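Local coordinates for protein metallophosphoesterase (Sphaerobacter thermophilus, PDB 3RQZ) that binds two zinc ions and probably hydrolyses phosphate esters, as expected of a calcineurin-like metallophosphoesterase, at residues A[154-159]-A[175-180]; A[204-207]-A[212-215]; A[124-129]-A[135-140]. All blocks are in the same frame, centred on the assembly; numbering follows the deposited sequence.

Taken from the N terminus, contact 3 closes first, folding the loop 124-129 back onto helix 131-137. Contact 1 follows, with 15 residues between its segments, 154-159 and 175-180, and contact 2 closes last as the tight hairpin of strands 201-207 and 212-218. The three loops run in series, so none encloses or crosses another. Strand 176-178 of contact 1 lies beside strand 212-218 of contact 2, with L177 N 2.7 Å from V213 O, while strand 154-158 belongs to the other sheet. F138 of contact 3 packs on R158 and E159 of contact 1. Contacts 2 and 3 stay about 11 Å apart at their nearest atoms, so contact 1 bridges hairpin and loop-helix unit.

Contact 1 of 3, residues A[154-159]-A[175-180]; sequences PLYIRE and EVLDVS
Y156 and L177 mark the closest approach of the two backbones, with 8.5 Å between their CA atoms, a spacing that rules out strand pairing and makes this a side-chain contact. Y156 has CG tucked between its backbone N and carbonyl carbon (chi1 64°), which carries the ring across to the other segment. L177 covers one face of that ring: its CD1 is 3.9 Å from the ring centroid and 26° off the normal, a CH-pi contact, and comes nearest at CE2, 3.5 Å away. The second methyl, CD2, sits by the root of the ring, 3.6 Å from Y156 CG. Topology explains the separation. Strand 154-158 is an outermost strand of the five-stranded mixed sheet and strand 176-178 an outermost strand of the six-stranded one, so the contact joins the margins of the two sheets of the calcineurin-like sandwich; I186, on strand 184-188, touches both Y156 and L177. At the far end of the ring, Y156 OH donates a very short hydrogen bond of 2.5 Å to E175 OE2. The acceptor lies in the ring plane, at its edge, while the carboxylate itself is turned 80° to that plane. The extended E175 chain is also held by its other oxygen, which accepts from the backbone N of N172. The ring of H169 meets that of Y156 nearly parallel. Just beyond L177, an Asx turn at D178 follows.

Contact 2 of 3, residues A[204-207]-A[212-215]; sequences AIFE and RVTF
V213 sits at the apolar centre, between F206 and A204: its CG2 is 3.6 Å from F206 CD1, and its CG1 3.9 Å from A204 CB. With CG1 trans to the backbone N (chi1 171°), that methyl is sent toward A204 and also lies over the rim of one face of the F215 ring, while CG2 is left to meet F206. These four residues share the side of the hairpin that looks onto the second sheet, where W113 and F147 meet the F206 ring. Between the strands, which run antiparallel at 166°, I205 and T214 form a hydrogen-bonded pair, with I205 N to T214 O and T214 N to I205 O each 2.8 Å. E207 N to R212 O is nearly straight at 2.9 Å, whereas the return bond from R212 N to E207 O stretches to 3.3 Å. On the face that carries I205 and T214, E207 and R212 run alongside each other; E207 OE1 meets the guanidinium at its edge, in a long salt bridge of 3.6 Å to R212 NH1. One water joins E207 OE1, T214 OG1 and I205 O. With E207 replaced by an alanine, the R212 guanidinium is likely to lose its cross-strand charge and the water one of its acceptors. The long salt bridge suggests that backbone ladder and apolar packing carry most of this pairing.

Contact 3 of 3, residues A[124-129]-A[135-140]; sequences IWEYIY and ALNFPA
E126, coming just after W125, whose O takes a hydrogen bond from H150 NE2, is the first residue of the loop to meet N137. It reaches over with CG trans to its own backbone N (chi1 180°) and the chain extended beyond. N137 ND2 donates to E126 OE1 at 3.0 Å. The N-H points almost straight at the oxygen (170°), and that oxygen lies in the amide plane of N137, yet it is approached from well above the carboxylate plane. E126 OE1 has a stronger partner in S119 OG, and OE2 forms a salt bridge with R121, so both oxygens are engaged. Next in sequence, Y127 turns away from the helix and stacks its ring on H150, a zinc ligand in the Gly-His-Thr-His motif of calcineurin-like phosphoesterases. Through W125 O and the Y127 ring the loop thus supplies second-shell contacts to H150; the E126 side chain itself lies about 10 Å from a zinc ion. I128 then points its CD1 at the amide, 3.9 Å from both N137 CG and N137 ND2, its chain extended at chi2. N137 is buried, and the polar atoms of its amide are occupied: ND2 also donates to I133 O within helix 131-137, and OD1 accepts from R121 N. At the backbone, N137 O receives A140 N at 2.9 Å.

Contact 1 of 3, residues A[154-159]-A[175-180]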
loop_
_atom_site.group_PDB
_atom_site.type_symbol
_atom_site.label_atom_id
_atom_site.label_comp_id
_atom_site.label_asym_id
_atom_site.label_seq_id
_atom_site.Cartn_x
_atom_site.Cartn_y
_atom_site.Cartn_z
ATOM N N PRO A 154 5.291 4.693 -6.375
ATOM C CA PRO A 154 6.528 4.419 -5.659
ATOM C C PRO A 154 7.420 5.661 -5.611
ATOM O O PRO A 154 7.382 6.498 -6.517
ATOM C CB PRO A 154 7.166 3.255 -6.448
ATOM C CG PRO A 154 6.606 3.383 -7.816
ATOM C CD PRO A 154 5.200 3.945 -7.644
ATOM N N LEU A 155 8.215 5.775 -4.549
ATOM C CA LEU A 155 8.916 7.011 -4.234
ATOM C C LEU A 155 10.041 6.708 -3.248
ATOM O O LEU A 155 9.919 5.793 -2.419
ATOM C CB LEU A 155 7.933 8.011 -3.576
ATOM C CG LEU A 155 8.448 9.357 -3.051
ATOM C CD1 LEU A 155 7.471 10.511 -3.348
ATOM C CD2 LEU A 155 8.752 9.315 -1.540
ATOM N N TYR A 156 11.131 7.470 -3.346
ATOM C CA TYR A 156 12.101 7.549 -2.277
ATOM C C TYR A 156 12.705 8.954 -2.209
ATOM O O TYR A 156 12.904 9.620 -3.233
ATOM C CB TYR A 156 13.195 6.456 -2.381
ATOM C CG TYR A 156 14.109 6.515 -3.596
ATOM C CD1 TYR A 156 13.823 5.759 -4.739
ATOM C CD2 TYR A 156 15.268 7.303 -3.591
ATOM C CE1 TYR A 156 14.650 5.809 -5.856
ATOM C CE2 TYR A 156 16.128 7.349 -4.697
ATOM C CZ TYR A 156 15.810 6.593 -5.822
ATOM O OH TYR A 156 16.617 6.629 -6.920
ATOM N N ILE A 157 12.977 9.407 -0.993
ATOM C CA ILE A 157 13.705 10.678 -0.808
ATOM C C ILE A 157 14.611 10.543 0.421
ATOM O O ILE A 157 14.198 9.956 1.405
ATOM C CB ILE A 157 12.717 11.866 -0.663
ATOM C CG1 ILE A 157 13.456 13.207 -0.692
ATOM C CG2 ILE A 157 11.810 11.694 0.612
ATOM C CD1 ILE A 157 12.498 14.418 -0.933
ATOM N N ARG A 158 15.853 11.029 0.329
ATOM C CA ARG A 158 16.734 11.115 1.503
ATOM C C ARG A 158 16.488 12.406 2.314
ATOM O O ARG A 158 15.966 13.399 1.804
ATOM C CB ARG A 158 18.216 10.957 1.120
ATOM C CG ARG A 158 19.113 10.569 2.300
ATOM C CD ARG A 158 20.459 10.001 1.881
ATOM N NE ARG A 158 20.941 10.632 0.665
ATOM C CZ ARG A 158 21.986 11.444 0.600
ATOM N NH1 ARG A 158 22.327 11.980 -0.571
ATOM N NH2 ARG A 158 22.707 11.708 1.696
ATOM N N GLU A 159 16.853 12.370 3.587
ATOM C CA GLU A 159 16.596 13.490 4.495
ATOM C C GLU A 159 17.269 14.787 4.033
ATOM O O GLU A 159 16.631 15.844 4.016
ATOM C CB GLU A 159 17.021 13.111 5.912
ATOM C CG GLU A 159 16.808 14.187 6.960
ATOM C CD GLU A 159 17.189 13.727 8.371
ATOM O OE1 GLU A 159 18.193 12.988 8.522
ATOM O OE2 GLU A 159 16.495 14.103 9.336
ATOM N N GLU A 175 14.893 -0.844 -10.037
ATOM C CA GLU A 175 15.821 0.124 -9.479
ATOM C C GLU A 175 16.213 -0.281 -8.066
ATOM O O GLU A 175 15.351 -0.575 -7.220
ATOM C CB GLU A 175 15.240 1.539 -9.487
ATOM C CG GLU A 175 16.178 2.594 -8.850
ATOM C CD GLU A 175 15.877 4.006 -9.297
ATOM O OE1 GLU A 175 15.035 4.197 -10.206
ATOM O OE2 GLU A 175 16.496 4.936 -8.734
ATOM N N VAL A 176 17.523 -0.311 -7.842
ATOM C CA VAL A 176 18.102 -0.662 -6.551
ATOM C C VAL A 176 18.477 0.610 -5.813
ATOM O O VAL A 176 19.243 1.442 -6.318
ATOM C CB VAL A 176 19.352 -1.565 -6.693
ATOM C CG1 VAL A 176 20.004 -1.812 -5.332
ATOM C CG2 VAL A 176 18.996 -2.885 -7.356
ATOM N N LEU A 177 17.949 0.748 -4.605
ATOM C CA LEU A 177 18.286 1.883 -3.733
ATOM C C LEU A 177 19.143 1.415 -2.567
ATOM O O LEU A 177 18.755 0.500 -1.836
ATOM C CB LEU A 177 17.030 2.570 -3.195
ATOM C CG LEU A 177 17.326 3.780 -2.288
ATOM C CD1 LEU A 177 18.050 4.947 -3.040
ATOM C CD2 LEU A 177 16.080 4.290 -1.601
ATOM N N ASP A 178 20.302 2.061 -2.430
ATOM C CA ASP A 178 21.267 1.875 -1.356
ATOM C C ASP A 178 20.842 2.753 -0.169
ATOM O O ASP A 178 20.963 3.969 -0.222
ATOM C CB ASP A 178 22.666 2.285 -1.889
ATOM C CG ASP A 178 23.794 2.096 -0.873
ATOM O OD1 ASP A 178 23.538 1.826 0.316
ATOM O OD2 ASP A 178 24.978 2.232 -1.285
ATOM N N VAL A 179 20.325 2.143 0.897
ATOM C CA VAL A 179 19.925 2.919 2.070
ATOM C C VAL A 179 20.992 2.925 3.180
ATOM O O VAL A 179 20.656 3.166 4.340
ATOM C CB VAL A 179 18.537 2.472 2.635
ATOM C CG1 VAL A 179 17.420 2.703 1.612
ATOM C CG2 VAL A 179 18.559 1.007 3.065
ATOM N N SER A 180 22.258 2.656 2.814
ATOM C CA SER A 180 23.405 2.615 3.761
ATOM C C SER A 180 23.559 3.840 4.623
ATOM O O SER A 180 23.760 3.734 5.839
ATOM C CB SER A 180 24.742 2.444 3.025
ATOM O OG SER A 180 24.849 1.156 2.489
#

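Contact 2 of 3, residues A[204-207]-A[212-215]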
loop_
_atom_site.group_PDB
_atom_site.type_symbol
_atom_site.label_atom_id
_atom_site.label_comp_id
_atom_site.label_asym_id
_atom_site.label_seq_id
_atom_site.Cartn_x
_atom_site.Cartn_y
_atom_site.Cartn_z
ATOM N N ALA A 204 7.969 -3.308 -3.271
ATOM C CA ALA A 204 9.411 -3.279 -3.027
ATOM C C ALA A 204 9.896 -4.518 -2.298
ATOM O O ALA A 204 9.111 -5.227 -1.624
ATOM C CB ALA A 204 9.841 -1.986 -2.268
ATOM N N ILE A 205 11.189 -4.783 -2.465
ATOM C CA ILE A 205 11.884 -5.806 -1.701
ATOM C C ILE A 205 12.962 -5.141 -0.861
ATOM O O ILE A 205 13.862 -4.453 -1.393
ATOM C CB ILE A 205 12.567 -6.843 -2.626
ATOM C CG1 ILE A 205 11.519 -7.589 -3.458
ATOM C CG2 ILE A 205 13.404 -7.819 -1.801
ATOM C CD1 ILE A 205 10.606 -8.523 -2.640
ATOM N N PHE A 206 12.892 -5.375 0.443
ATOM C CA PHE A 206 13.809 -4.746 1.404
ATOM C C PHE A 206 14.707 -5.847 1.939
ATOM O O PHE A 206 14.205 -6.894 2.382
ATOM C CB PHE A 206 12.974 -4.081 2.507
ATOM C CG PHE A 206 13.767 -3.443 3.629
ATOM C CD1 PHE A 206 14.998 -2.815 3.393
ATOM C CD2 PHE A 206 13.255 -3.448 4.932
ATOM C CE1 PHE A 206 15.746 -2.226 4.461
ATOM C CE2 PHE A 206 13.992 -2.867 6.015
ATOM C CZ PHE A 206 15.235 -2.239 5.763
ATOM N N GLU A 207 16.021 -5.619 1.857
ATOM C CA GLU A 207 17.023 -6.518 2.404
ATOM C C GLU A 207 17.855 -5.734 3.413
ATOM O O GLU A 207 18.867 -5.122 3.049
ATOM C CB GLU A 207 17.929 -7.071 1.287
ATOM C CG GLU A 207 17.174 -7.959 0.322
ATOM C CD GLU A 207 17.938 -8.218 -0.946
ATOM O OE1 GLU A 207 18.010 -7.323 -1.804
ATOM O OE2 GLU A 207 18.470 -9.322 -1.088
ATOM N N ARG A 212 19.540 -2.394 1.381
ATOM C CA ARG A 212 19.129 -2.246 0.001
ATOM C C ARG A 212 17.606 -2.354 -0.083
ATOM O O ARG A 212 16.996 -3.193 0.594
ATOM C CB ARG A 212 19.802 -3.351 -0.809
ATOM C CG ARG A 212 19.285 -3.585 -2.195
ATOM C CD ARG A 212 19.843 -4.887 -2.737
ATOM N NE ARG A 212 21.290 -4.867 -2.770
ATOM C CZ ARG A 212 22.066 -5.947 -2.696
ATOM N NH1 ARG A 212 21.529 -7.158 -2.550
ATOM N NH2 ARG A 212 23.383 -5.813 -2.740
ATOM N N VAL A 213 17.005 -1.492 -0.898
ATOM C CA VAL A 213 15.579 -1.604 -1.270
ATOM C C VAL A 213 15.526 -1.682 -2.801
ATOM O O VAL A 213 16.146 -0.861 -3.485
ATOM C CB VAL A 213 14.750 -0.401 -0.775
ATOM C CG1 VAL A 213 13.304 -0.408 -1.362
ATOM C CG2 VAL A 213 14.718 -0.355 0.755
ATOM N N THR A 214 14.837 -2.687 -3.331
ATOM C CA THR A 214 14.689 -2.839 -4.788
ATOM C C THR A 214 13.202 -2.687 -5.161
ATOM O O THR A 214 12.319 -3.282 -4.519
ATOM C CB THR A 214 15.256 -4.169 -5.302
ATOM O OG1 THR A 214 16.590 -4.340 -4.810
ATOM C CG2 THR A 214 15.320 -4.169 -6.858
ATOM N N PHE A 215 12.939 -1.854 -6.159
ATOM C CA PHE A 215 11.559 -1.548 -6.554
ATOM C C PHE A 215 11.171 -2.389 -7.761
ATOM O O PHE A 215 11.941 -2.509 -8.700
ATOM C CB PHE A 215 11.393 -0.063 -6.881
ATOM C CG PHE A 215 11.662 0.842 -5.705
ATOM C CD1 PHE A 215 10.609 1.251 -4.864
ATOM C CD2 PHE A 215 12.966 1.289 -5.438
ATOM C CE1 PHE A 215 10.847 2.100 -3.763
ATOM C CE2 PHE A 215 13.232 2.139 -4.343
ATOM C CZ PHE A 215 12.162 2.546 -3.505
HETATM O O HOH W 1 16.528 -5.246 -2.187
#

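Contact 3 of 3, residues A[124-129]-A[135-140]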
loop_
_atom_site.group_PDB
_atom_site.type_symbol
_atom_site.label_atom_id
_atom_site.label_comp_id
_atom_site.label_asym_id
_atom_site.label_seq_id
_atom_site.Cartn_x
_atom_site.Cartn_y
_atom_site.Cartn_z
ATOM N N ILE A 124 -2.744 7.891 9.062
ATOM C CA ILE A 124 -3.818 7.378 8.191
ATOM C C ILE A 124 -4.007 8.248 6.952
ATOM O O ILE A 124 -4.451 7.778 5.894
ATOM C CB ILE A 124 -5.185 7.336 8.980
ATOM C CG1 ILE A 124 -5.102 6.354 10.145
ATOM C CG2 ILE A 124 -6.337 6.949 8.106
ATOM C CD1 ILE A 124 -4.262 5.176 9.831
ATOM N N TRP A 125 -3.683 9.522 7.087
ATOM C CA TRP A 125 -4.290 10.522 6.196
ATOM C C TRP A 125 -3.381 11.284 5.259
ATOM O O TRP A 125 -3.810 11.656 4.148
ATOM C CB TRP A 125 -5.020 11.550 7.053
ATOM C CG TRP A 125 -6.107 11.004 7.861
ATOM C CD1 TRP A 125 -6.153 10.931 9.230
ATOM C CD2 TRP A 125 -7.360 10.473 7.384
ATOM N NE1 TRP A 125 -7.358 10.379 9.632
ATOM C CE2 TRP A 125 -8.120 10.106 8.523
ATOM C CE3 TRP A 125 -7.918 10.295 6.106
ATOM C CZ2 TRP A 125 -9.410 9.553 8.427
ATOM C CZ3 TRP A 125 -9.195 9.744 6.010
ATOM C CH2 TRP A 125 -9.927 9.378 7.176
ATOM N N GLU A 126 -2.151 11.559 5.680
ATOM C CA GLU A 126 -1.337 12.561 4.951
ATOM C C GLU A 126 -0.566 11.930 3.800
ATOM O O GLU A 126 0.081 10.913 3.987
ATOM C CB GLU A 126 -0.366 13.282 5.899
ATOM C CG GLU A 126 0.531 14.351 5.216
ATOM C CD GLU A 126 1.347 15.170 6.208
ATOM O OE1 GLU A 126 2.181 14.612 6.949
ATOM O OE2 GLU A 126 1.150 16.405 6.240
ATOM N N TYR A 127 -0.634 12.544 2.623
ATOM C CA TYR A 127 0.150 12.086 1.454
ATOM C C TYR A 127 1.541 12.696 1.496
ATOM O O TYR A 127 1.700 13.861 1.844
ATOM C CB TYR A 127 -0.497 12.490 0.128
ATOM C CG TYR A 127 -1.901 11.984 -0.110
ATOM C CD1 TYR A 127 -2.124 10.714 -0.661
ATOM C CD2 TYR A 127 -3.000 12.787 0.176
ATOM C CE1 TYR A 127 -3.424 10.247 -0.898
ATOM C CE2 TYR A 127 -4.297 12.347 -0.053
ATOM C CZ TYR A 127 -4.502 11.078 -0.604
ATOM O OH TYR A 127 -5.774 10.632 -0.834
ATOM N N ILE A 128 2.551 11.920 1.137
ATOM C CA ILE A 128 3.886 12.476 0.937
ATOM C C ILE A 128 4.272 12.320 -0.529
ATOM O O ILE A 128 4.550 11.202 -0.982
ATOM C CB ILE A 128 4.941 11.764 1.794
ATOM C CG1 ILE A 128 4.509 11.754 3.267
ATOM C CG2 ILE A 128 6.346 12.428 1.517
ATOM C CD1 ILE A 128 5.528 11.129 4.277
ATOM N N TYR A 129 4.288 13.421 -1.271
ATOM C CA TYR A 129 4.657 13.360 -2.691
ATOM C C TYR A 129 5.571 14.493 -3.156
ATOM O O TYR A 129 5.827 14.642 -4.366
ATOM C CB TYR A 129 3.417 13.279 -3.600
ATOM C CG TYR A 129 2.407 14.378 -3.334
ATOM C CD1 TYR A 129 2.619 15.686 -3.806
ATOM C CD2 TYR A 129 1.252 14.122 -2.604
ATOM C CE1 TYR A 129 1.699 16.701 -3.569
ATOM C CE2 TYR A 129 0.315 15.143 -2.347
ATOM C CZ TYR A 129 0.548 16.421 -2.834
ATOM O OH TYR A 129 -0.349 17.438 -2.589
ATOM N N ALA A 135 10.043 16.922 4.114
ATOM C CA ALA A 135 10.835 17.694 5.065
ATOM C C ALA A 135 10.150 17.830 6.421
ATOM O O ALA A 135 10.787 17.695 7.469
ATOM C CB ALA A 135 11.184 19.102 4.451
ATOM N N LEU A 136 8.842 18.054 6.401
ATOM C CA LEU A 136 8.073 18.177 7.638
ATOM C C LEU A 136 7.953 16.826 8.368
ATOM O O LEU A 136 7.619 16.772 9.552
ATOM C CB LEU A 136 6.688 18.797 7.334
ATOM C CG LEU A 136 6.680 20.283 6.910
ATOM C CD1 LEU A 136 5.426 20.657 6.099
ATOM C CD2 LEU A 136 6.874 21.262 8.094
ATOM N N ASN A 137 8.243 15.738 7.658
ATOM C CA ASN A 137 8.020 14.384 8.182
ATOM C C ASN A 137 9.242 13.676 8.733
ATOM O O ASN A 137 9.115 12.768 9.571
ATOM C CB ASN A 137 7.270 13.520 7.156
ATOM C CG ASN A 137 5.780 13.625 7.314
ATOM O OD1 ASN A 137 5.219 13.062 8.249
ATOM N ND2 ASN A 137 5.118 14.343 6.408
ATOM N N PHE A 138 10.419 14.107 8.301
ATOM C CA PHE A 138 11.677 13.570 8.842
ATOM C C PHE A 138 11.854 13.760 10.348
ATOM O O PHE A 138 12.287 12.831 11.011
ATOM C CB PHE A 138 12.896 14.050 8.046
ATOM C CG PHE A 138 13.150 13.231 6.805
ATOM C CD1 PHE A 138 13.765 11.980 6.900
ATOM C CD2 PHE A 138 12.763 13.702 5.534
ATOM C CE1 PHE A 138 13.980 11.187 5.753
ATOM C CE2 PHE A 138 12.994 12.922 4.396
ATOM C CZ PHE A 138 13.614 11.663 4.507
ATOM N N PRO A 139 11.464 14.931 10.902
ATOM C CA PRO A 139 11.466 15.061 12.374
ATOM C C PRO A 139 10.393 14.230 13.086
ATOM O O PRO A 139 10.499 14.016 14.303
ATOM C CB PRO A 139 11.215 16.564 12.610
ATOM C CG PRO A 139 11.526 17.244 11.281
ATOM C CD PRO A 139 11.128 16.205 10.239
ATOM N N ALA A 140 9.394 13.759 12.335
ATOM C CA ALA A 140 8.258 13.004 12.885
ATOM C C ALA A 140 8.498 11.484 13.092
ATOM O O ALA A 140 7.638 10.780 13.618
ATOM C CB ALA A 140 6.971 13.249 12.042
#